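Local coordinates for uncharacterized protein (Silicibacter pomeroyi DSS-3, PDB 2RE3) that is of unknown function but belongs to the DUF1285 family, whose new fold has repeated structural motifs, and may take part in signal transduction, at residues A[68-73]-A[80-85]; A[94-99]-A[145-150]. All coordinates share one frame; numbering follows the deposited sequence.

Contact 1: residues A[68-73]-A[80-85]; sequences SSILKR and LVTPVE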
ATOM      1  N   SER A  68       4.133  -8.475   6.810  1.00 23.44           N
ATOM      2  CA  SER A  68       4.132  -7.274   5.979  1.00 24.95           C
ATOM      3  C   SER A  68       5.473  -6.574   6.086  1.00 26.56           C
ATOM      4  O   SER A  68       5.881  -5.908   5.147  1.00 28.02           O
ATOM      5  CB  SER A  68       3.013  -6.302   6.390  1.00 24.69           C
ATOM      6  OG  SER A  68       1.744  -6.759   5.927  1.00 21.58           O
ATOM      7  N   SER A  69       6.145  -6.713   7.237  1.00 25.53           N
ATOM      8  CA  SER A  69       7.465  -6.121   7.417  1.00 25.55           C
ATOM      9  C   SER A  69       8.509  -6.682   6.422  1.00 24.59           C
ATOM     10  O   SER A  69       9.527  -6.031   6.184  1.00 18.68           O
ATOM     11  CB  SER A  69       7.970  -6.282   8.855  1.00 25.15           C
ATOM     12  OG  SER A  69       8.424  -7.607   9.167  1.00 24.27           O
ATOM     13  N   ILE A  70       8.262  -7.864   5.852  1.00 20.85           N
ATOM     14  CA  ILE A  70       9.268  -8.457   4.949  1.00 21.21           C
ATOM     15  C   ILE A  70       8.785  -8.529   3.494  1.00 22.17           C
ATOM     16  O   ILE A  70       9.279  -9.326   2.693  1.00 19.45           O
ATOM     17  CB  ILE A  70       9.783  -9.832   5.464  1.00 21.66           C
ATOM     18  CG1 ILE A  70       8.620 -10.829   5.688  1.00 16.47           C
ATOM     19  CG2 ILE A  70      10.646  -9.593   6.717  1.00 16.15           C
ATOM     20  CD1 ILE A  70       9.053 -12.298   5.774  1.00 13.54           C
ATOM     21  N   LEU A  71       7.805  -7.688   3.171  1.00 22.15           N
ATOM     22  CA  LEU A  71       7.338  -7.577   1.814  1.00 23.34           C
ATOM     23  C   LEU A  71       8.402  -6.884   0.963  1.00 25.02           C
ATOM     24  O   LEU A  71       9.028  -5.887   1.381  1.00 25.55           O
ATOM     25  CB  LEU A  71       6.062  -6.770   1.764  1.00 26.12           C
ATOM     26  CG  LEU A  71       4.757  -7.526   1.947  1.00 24.74           C
ATOM     27  CD1 LEU A  71       3.690  -6.542   2.265  1.00 18.35           C
ATOM     28  CD2 LEU A  71       4.436  -8.284   0.654  1.00 26.53           C
ATOM     29  N   LYS A  72       8.600  -7.425  -0.232  1.00 22.86           N
ATOM     30  CA  LYS A  72       9.523  -6.881  -1.188  1.00 21.76           C
ATOM     31  C   LYS A  72       8.870  -6.955  -2.571  1.00 23.87           C
ATOM     32  O   LYS A  72       8.276  -7.969  -2.953  1.00 20.82           O
ATOM     33  CB  LYS A  72      10.807  -7.701  -1.166  1.00 21.86           C
ATOM     34  CG  LYS A  72      11.909  -7.157  -2.066  1.00 21.27           C
ATOM     35  CD  LYS A  72      13.177  -8.031  -2.050  1.00 21.00           C
ATOM     36  CE  LYS A  72      14.416  -7.245  -2.558  1.00 21.18           C
ATOM     37  NZ  LYS A  72      15.681  -8.070  -2.568  1.00 16.58           N
ATOM     38  N   ARG A  73       8.990  -5.876  -3.317  1.00 23.97           N
ATOM     39  CA  ARG A  73       8.503  -5.837  -4.669  1.00 25.99           C
ATOM     40  C   ARG A  73       9.670  -6.027  -5.624  1.00 26.81           C
ATOM     41  O   ARG A  73      10.691  -5.358  -5.490  1.00 27.38           O
ATOM     42  CB  ARG A  73       7.873  -4.471  -4.919  1.00 27.65           C
ATOM     43  CG  ARG A  73       7.148  -4.378  -6.219  1.00 30.34           C
ATOM     44  CD  ARG A  73       6.729  -2.979  -6.528  1.00 29.89           C
ATOM     45  NE  ARG A  73       6.348  -2.898  -7.915  1.00 30.92           N
ATOM     46  CZ  ARG A  73       5.702  -1.876  -8.463  1.00 33.89           C
ATOM     47  NH1 ARG A  73       5.320  -0.829  -7.753  1.00 33.73           N
ATOM     48  NH2 ARG A  73       5.408  -1.927  -9.748  1.00 36.20           N
ATOM     49  N   LEU A  80       7.921 -12.359   0.098  1.00 24.39           N
ATOM     50  CA  LEU A  80       8.317 -12.203   1.502  1.00 24.88           C
ATOM     51  C   LEU A  80       9.756 -12.665   1.524  1.00 22.77           C
ATOM     52  O   LEU A  80      10.052 -13.765   1.089  1.00 20.34           O
ATOM     53  CB  LEU A  80       7.447 -13.069   2.439  1.00 23.62           C
ATOM     54  CG  LEU A  80       5.945 -12.863   2.209  1.00 24.99           C
ATOM     55  CD1 LEU A  80       5.173 -13.799   3.042  1.00 16.99           C
ATOM     56  CD2 LEU A  80       5.537 -11.421   2.484  1.00 23.02           C
ATOM     57  N   VAL A  81      10.642 -11.813   2.007  1.00 22.85           N
ATOM     58  CA  VAL A  81      12.071 -12.030   1.886  1.00 22.78           C
ATOM     59  C   VAL A  81      12.751 -11.848   3.229  1.00 24.89           C
ATOM     60  O   VAL A  81      12.562 -10.849   3.895  1.00 27.88           O
ATOM     61  CB  VAL A  81      12.651 -11.042   0.875  1.00 22.69           C
ATOM     62  CG1 VAL A  81      14.166 -11.241   0.690  1.00 17.49           C
ATOM     63  CG2 VAL A  81      11.899 -11.193  -0.452  1.00 21.04           C
ATOM     64  N   THR A  82      13.533 -12.843   3.612  1.00 26.18           N
ATOM     65  CA  THR A  82      14.446 -12.764   4.733  1.00 26.75           C
ATOM     66  C   THR A  82      15.857 -12.911   4.131  1.00 25.62           C
ATOM     67  O   THR A  82      15.996 -13.157   2.940  1.00 23.37           O
ATOM     68  CB  THR A  82      14.196 -13.930   5.718  1.00 26.95           C
ATOM     69  OG1 THR A  82      14.432 -15.165   5.030  1.00 28.93           O
ATOM     70  CG2 THR A  82      12.782 -13.912   6.276  1.00 19.31           C
ATOM     71  N   PRO A  83      16.901 -12.799   4.955  1.00 26.46           N
ATOM     72  CA  PRO A  83      18.262 -13.037   4.442  1.00 27.41           C
ATOM     73  C   PRO A  83      18.499 -14.438   3.866  1.00 28.92           C
ATOM     74  O   PRO A  83      19.425 -14.612   3.073  1.00 30.08           O
ATOM     75  CB  PRO A  83      19.158 -12.852   5.680  1.00 26.70           C
ATOM     76  CG  PRO A  83      18.350 -12.051   6.638  1.00 28.43           C
ATOM     77  CD  PRO A  83      16.900 -12.443   6.385  1.00 26.04           C
ATOM     78  N   VAL A  84      17.696 -15.425   4.248  1.00 29.59           N
ATOM     79  CA  VAL A  84      17.946 -16.787   3.791  1.00 32.87           C
ATOM     80  C   VAL A  84      16.913 -17.330   2.809  1.00 35.29           C
ATOM     81  O   VAL A  84      17.232 -18.238   2.016  1.00 37.07           O
ATOM     82  CB  VAL A  84      18.181 -17.773   4.987  1.00 32.40           C
ATOM     83  CG1 VAL A  84      19.494 -17.414   5.659  1.00 31.15           C
ATOM     84  CG2 VAL A  84      17.015 -17.760   5.996  1.00 30.37           C
ATOM     85  N   GLU A  85      15.723 -16.744   2.804  1.00 35.72           N
ATOM     86  CA  GLU A  85      14.608 -17.281   2.040  1.00 37.43           C
ATOM     87  C   GLU A  85      13.795 -16.188   1.356  1.00 34.26           C
ATOM     88  O   GLU A  85      13.640 -15.113   1.901  1.00 33.98           O
ATOM     89  CB  GLU A  85      13.701 -18.055   2.991  1.00 38.24           C
ATOM     90  CG  GLU A  85      12.552 -18.745   2.296  1.00 45.42           C
ATOM     91  CD  GLU A  85      11.912 -19.869   3.120  1.00 46.64           C
ATOM     92  OE1 GLU A  85      11.613 -19.660   4.326  1.00 55.46           O
ATOM     93  OE2 GLU A  85      11.685 -20.958   2.540  1.00 54.96           O
TER
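Ile70 lies across the end of strand 77-81 at the open end of a beta hairpin, formed by strands 71-74 and 77-81 at one margin of the N-terminal six-stranded mixed sheet. Its backbone carbonyl does the pairing: Val81 N donates to Ile70 O over 2.9 Å, the N-H...O angle is 156° and the donor sits in the carbonyl plane. The same oxygen also receives a CA-H...O contact from Leu80 CA, at 3.3 Å, so two neighbouring residues converge on one acceptor.

The side chain of Ile70 has CG1 between the backbone N and the carbonyl carbon, chi1 56°, and this carries CD1 to Leu80 CB at 3.8 Å, the two side chains crossing at about a right angle. CD1 also reaches Thr82 CG2, 4.1 Å away, where the chain has left the strand. Cut back to an alanine, this residue would probably leave Leu80 CB and Thr82 CG2 without the methyl they share and open a gap beside the hairpin, although the backbone bond could remain.

Leu80 faces Leu71 in an antiparallel non-hydrogen-bonded pair. The two side chains run side by side on one face of the sheet, their CD2 methyls 3.8 Å apart, and Ile89 of the adjoining strand 86-91 touches both. Val81 points to the other face, where its CG2 branch meets the aliphatic part of Lys72. The lysine is fully extended beyond CG, so its ammonium passes beyond the valine and NZ hydrogen-bonds to Val30 O. What Val81 feels is therefore hydrocarbon: its CG2 lies 3.7 Å from Lys72 CB and 3.8 Å from Lys72 CD.

Contact 2: residues A[94-99]-A[145-150]; sequences APFVAV and VHVRAG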
ATOM      1  N   ALA A  94      -3.160  -3.737  -4.263  1.00 25.38           N
ATOM      2  CA  ALA A  94      -1.992  -3.165  -3.618  1.00 23.58           C
ATOM      3  C   ALA A  94      -1.709  -4.006  -2.389  1.00 24.45           C
ATOM      4  O   ALA A  94      -2.613  -4.647  -1.857  1.00 23.80           O
ATOM      5  CB  ALA A  94      -2.229  -1.720  -3.254  1.00 19.68           C
ATOM      6  N   PRO A  95      -0.439  -4.056  -1.958  1.00 26.02           N
ATOM      7  CA  PRO A  95      -0.105  -4.775  -0.732  1.00 26.20           C
ATOM      8  C   PRO A  95      -0.701  -4.150   0.533  1.00 25.58           C
ATOM      9  O   PRO A  95      -0.788  -4.823   1.583  1.00 22.93           O
ATOM     10  CB  PRO A  95       1.422  -4.721  -0.699  1.00 26.74           C
ATOM     11  CG  PRO A  95       1.816  -3.574  -1.613  1.00 24.23           C
ATOM     12  CD  PRO A  95       0.759  -3.502  -2.628  1.00 28.12           C
ATOM     13  N   PHE A  96      -1.104  -2.881   0.444  1.00 24.85           N
ATOM     14  CA  PHE A  96      -1.666  -2.188   1.616  1.00 25.12           C
ATOM     15  C   PHE A  96      -2.938  -1.423   1.309  1.00 24.78           C
ATOM     16  O   PHE A  96      -3.212  -1.085   0.161  1.00 27.41           O
ATOM     17  CB  PHE A  96      -0.657  -1.216   2.187  1.00 26.65           C
ATOM     18  CG  PHE A  96       0.652  -1.843   2.587  1.00 26.29           C
ATOM     19  CD1 PHE A  96       0.715  -2.735   3.637  1.00 23.89           C
ATOM     20  CD2 PHE A  96       1.824  -1.475   1.956  1.00 28.36           C
ATOM     21  CE1 PHE A  96       1.913  -3.272   4.026  1.00 28.18           C
ATOM     22  CE2 PHE A  96       3.041  -2.011   2.342  1.00 28.26           C
ATOM     23  CZ  PHE A  96       3.081  -2.920   3.384  1.00 29.12           C
ATOM     24  N   VAL A  97      -3.718  -1.179   2.343  1.00 23.25           N
ATOM     25  CA  VAL A  97      -4.825  -0.275   2.270  1.00 25.58           C
ATOM     26  C   VAL A  97      -4.537   0.888   3.216  1.00 26.46           C
ATOM     27  O   VAL A  97      -4.204   0.662   4.367  1.00 27.91           O
ATOM     28  CB  VAL A  97      -6.144  -0.948   2.684  1.00 27.25           C
ATOM     29  CG1 VAL A  97      -7.204   0.107   2.966  1.00 19.33           C
ATOM     30  CG2 VAL A  97      -6.617  -1.941   1.592  1.00 25.01           C
ATOM     31  N   ALA A  98      -4.665   2.117   2.715  1.00 26.82           N
ATOM     32  CA  ALA A  98      -4.611   3.333   3.534  1.00 27.61           C
ATOM     33  C   ALA A  98      -5.958   3.515   4.221  1.00 27.68           C
ATOM     34  O   ALA A  98      -6.975   3.696   3.542  1.00 29.93           O
ATOM     35  CB  ALA A  98      -4.293   4.580   2.661  1.00 24.37           C
ATOM     36  N   VAL A  99      -5.969   3.478   5.549  1.00 25.45           N
ATOM     37  CA  VAL A  99      -7.220   3.572   6.305  1.00 26.42           C
ATOM     38  C   VAL A  99      -7.435   4.890   7.019  1.00 28.53           C
ATOM     39  O   VAL A  99      -8.499   5.125   7.573  1.00 31.40           O
ATOM     40  CB  VAL A  99      -7.315   2.473   7.358  1.00 26.79           C
ATOM     41  CG1 VAL A  99      -7.358   1.088   6.653  1.00 23.63           C
ATOM     42  CG2 VAL A  99      -6.162   2.610   8.378  1.00 20.90           C
ATOM     43  N   VAL A 145      -1.340   5.527  -2.756  1.00 27.54           N
ATOM     44  CA  VAL A 145      -0.191   6.297  -2.258  1.00 25.24           C
ATOM     45  C   VAL A 145       0.982   5.357  -1.954  1.00 25.92           C
ATOM     46  O   VAL A 145       0.811   4.250  -1.447  1.00 25.72           O
ATOM     47  CB  VAL A 145      -0.533   7.149  -1.022  1.00 25.19           C
ATOM     48  CG1 VAL A 145      -1.044   6.306   0.144  1.00 22.85           C
ATOM     49  CG2 VAL A 145       0.682   7.924  -0.568  1.00 24.90           C
ATOM     50  N   HIS A 146       2.175   5.794  -2.322  1.00 27.07           N
ATOM     51  CA  HIS A 146       3.385   5.021  -2.092  1.00 27.60           C
ATOM     52  C   HIS A 146       3.728   5.059  -0.610  1.00 27.29           C
ATOM     53  O   HIS A 146       3.650   6.118   0.037  1.00 27.33           O
ATOM     54  CB  HIS A 146       4.517   5.624  -2.921  1.00 29.67           C
ATOM     55  CG  HIS A 146       5.851   4.957  -2.768  1.00 27.71           C
ATOM     56  ND1 HIS A 146       6.802   5.416  -1.889  1.00 26.80           N
ATOM     57  CD2 HIS A 146       6.427   3.932  -3.442  1.00 27.51           C
ATOM     58  CE1 HIS A 146       7.897   4.679  -2.000  1.00 29.16           C
ATOM     59  NE2 HIS A 146       7.699   3.773  -2.937  1.00 22.55           N
ATOM     60  N   VAL A 147       4.065   3.898  -0.071  1.00 25.26           N
ATOM     61  CA  VAL A 147       4.460   3.762   1.336  1.00 26.33           C
ATOM     62  C   VAL A 147       5.963   3.541   1.404  1.00 26.98           C
ATOM     63  O   VAL A 147       6.658   4.287   2.075  1.00 28.24           O
ATOM     64  CB  VAL A 147       3.763   2.556   1.989  1.00 27.78           C
ATOM     65  CG1 VAL A 147       4.181   2.428   3.467  1.00 19.93           C
ATOM     66  CG2 VAL A 147       2.246   2.648   1.755  1.00 21.33           C
ATOM     67  N   ARG A 148       6.470   2.510   0.720  1.00 25.65           N
ATOM     68  CA  ARG A 148       7.911   2.312   0.673  1.00 26.05           C
ATOM     69  C   ARG A 148       8.310   1.350  -0.421  1.00 26.17           C
ATOM     70  O   ARG A 148       7.581   0.404  -0.736  1.00 28.21           O
ATOM     71  CB  ARG A 148       8.464   1.794   2.022  1.00 27.49           C
ATOM     72  CG  ARG A 148       7.963   0.408   2.447  1.00 26.03           C
ATOM     73  CD  ARG A 148       8.759  -0.161   3.652  1.00 26.80           C
ATOM     74  NE  ARG A 148       8.263  -1.510   3.959  1.00 25.68           N
ATOM     75  CZ  ARG A 148       7.141  -1.760   4.629  1.00 24.71           C
ATOM     76  NH1 ARG A 148       6.425  -0.763   5.129  1.00 25.70           N
ATOM     77  NH2 ARG A 148       6.737  -3.015   4.833  1.00 26.05           N
ATOM     78  N   ALA A 149       9.473   1.604  -1.004  1.00 24.07           N
ATOM     79  CA  ALA A 149      10.138   0.645  -1.864  1.00 22.52           C
ATOM     80  C   ALA A 149       9.213   0.036  -2.917  1.00 20.99           C
ATOM     81  O   ALA A 149       9.322  -1.140  -3.251  1.00 20.59           O
ATOM     82  CB  ALA A 149      10.790  -0.430  -1.015  1.00 18.89           C
ATOM     83  N   GLY A 150       8.309   0.856  -3.441  1.00 21.61           N
ATOM     84  CA  GLY A 150       7.342   0.434  -4.473  1.00 20.40           C
ATOM     85  C   GLY A 150       6.097  -0.211  -3.934  1.00 22.30           C
ATOM     86  O   GLY A 150       5.211  -0.619  -4.698  1.00 23.65           O
TER
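Phe96 reaches over from strand 96-104 to Val147 and Arg148 on strand 144-148, both strands belonging to the C-terminal six-stranded mixed sheet, in which strand 151-155 runs between them. The contact thus spans that middle strand by side chains alone; the short strand axes pass 9.1 Å apart at closest, with 113° between their directions.

With CG beside its own backbone N (chi1 -57°), the phenyl ring lies beside Val147, whose CG2 comes within 4.1 Å of Phe96 CD2, obliquely to the ring. Leu151 and Ala153 of the middle strand also pack on Phe96. Farther along the sheet, Ala98 and Val145 make a looser apolar contact, and Phe114 touches both.

Val147 and Arg148 both stand opposite Leu151, a classic beta bulge. From there the arginine chain runs extended from CG to NE and brings the guanidinium to the rim of the phenyl ring, the two planes 54° apart. Its charge is met elsewhere, by a salt bridge from NH1 to Asp120 OD2. The second terminal nitrogen, Arg148 NH2, approaches the ring edge near its plane, 3.9 Å from Phe96 CZ.

Contact 1 comes first along the chain and is complete before contact 2 starts; they fall in the N-terminal and C-terminal DUF1285 domains. They lie in separate mixed sheets that have the same 3-2-1-6-5-4 strand order, in keeping with a fold built from repeated motifs. Contact 1 joins the fifth and fourth strands of its sheet, whereas contact 2 joins the first and fifth of the other. Their centres are 16 Å apart, yet the segments meet: Leu71 CD1 packs 3.8 Å from Phe96 CZ, and Arg73 NH1 probably hydrogen-bonds to Gly150 O. Through these two contacts the halves abut, and the centre of contact 2 lies about 2 Å from the centre of the chain.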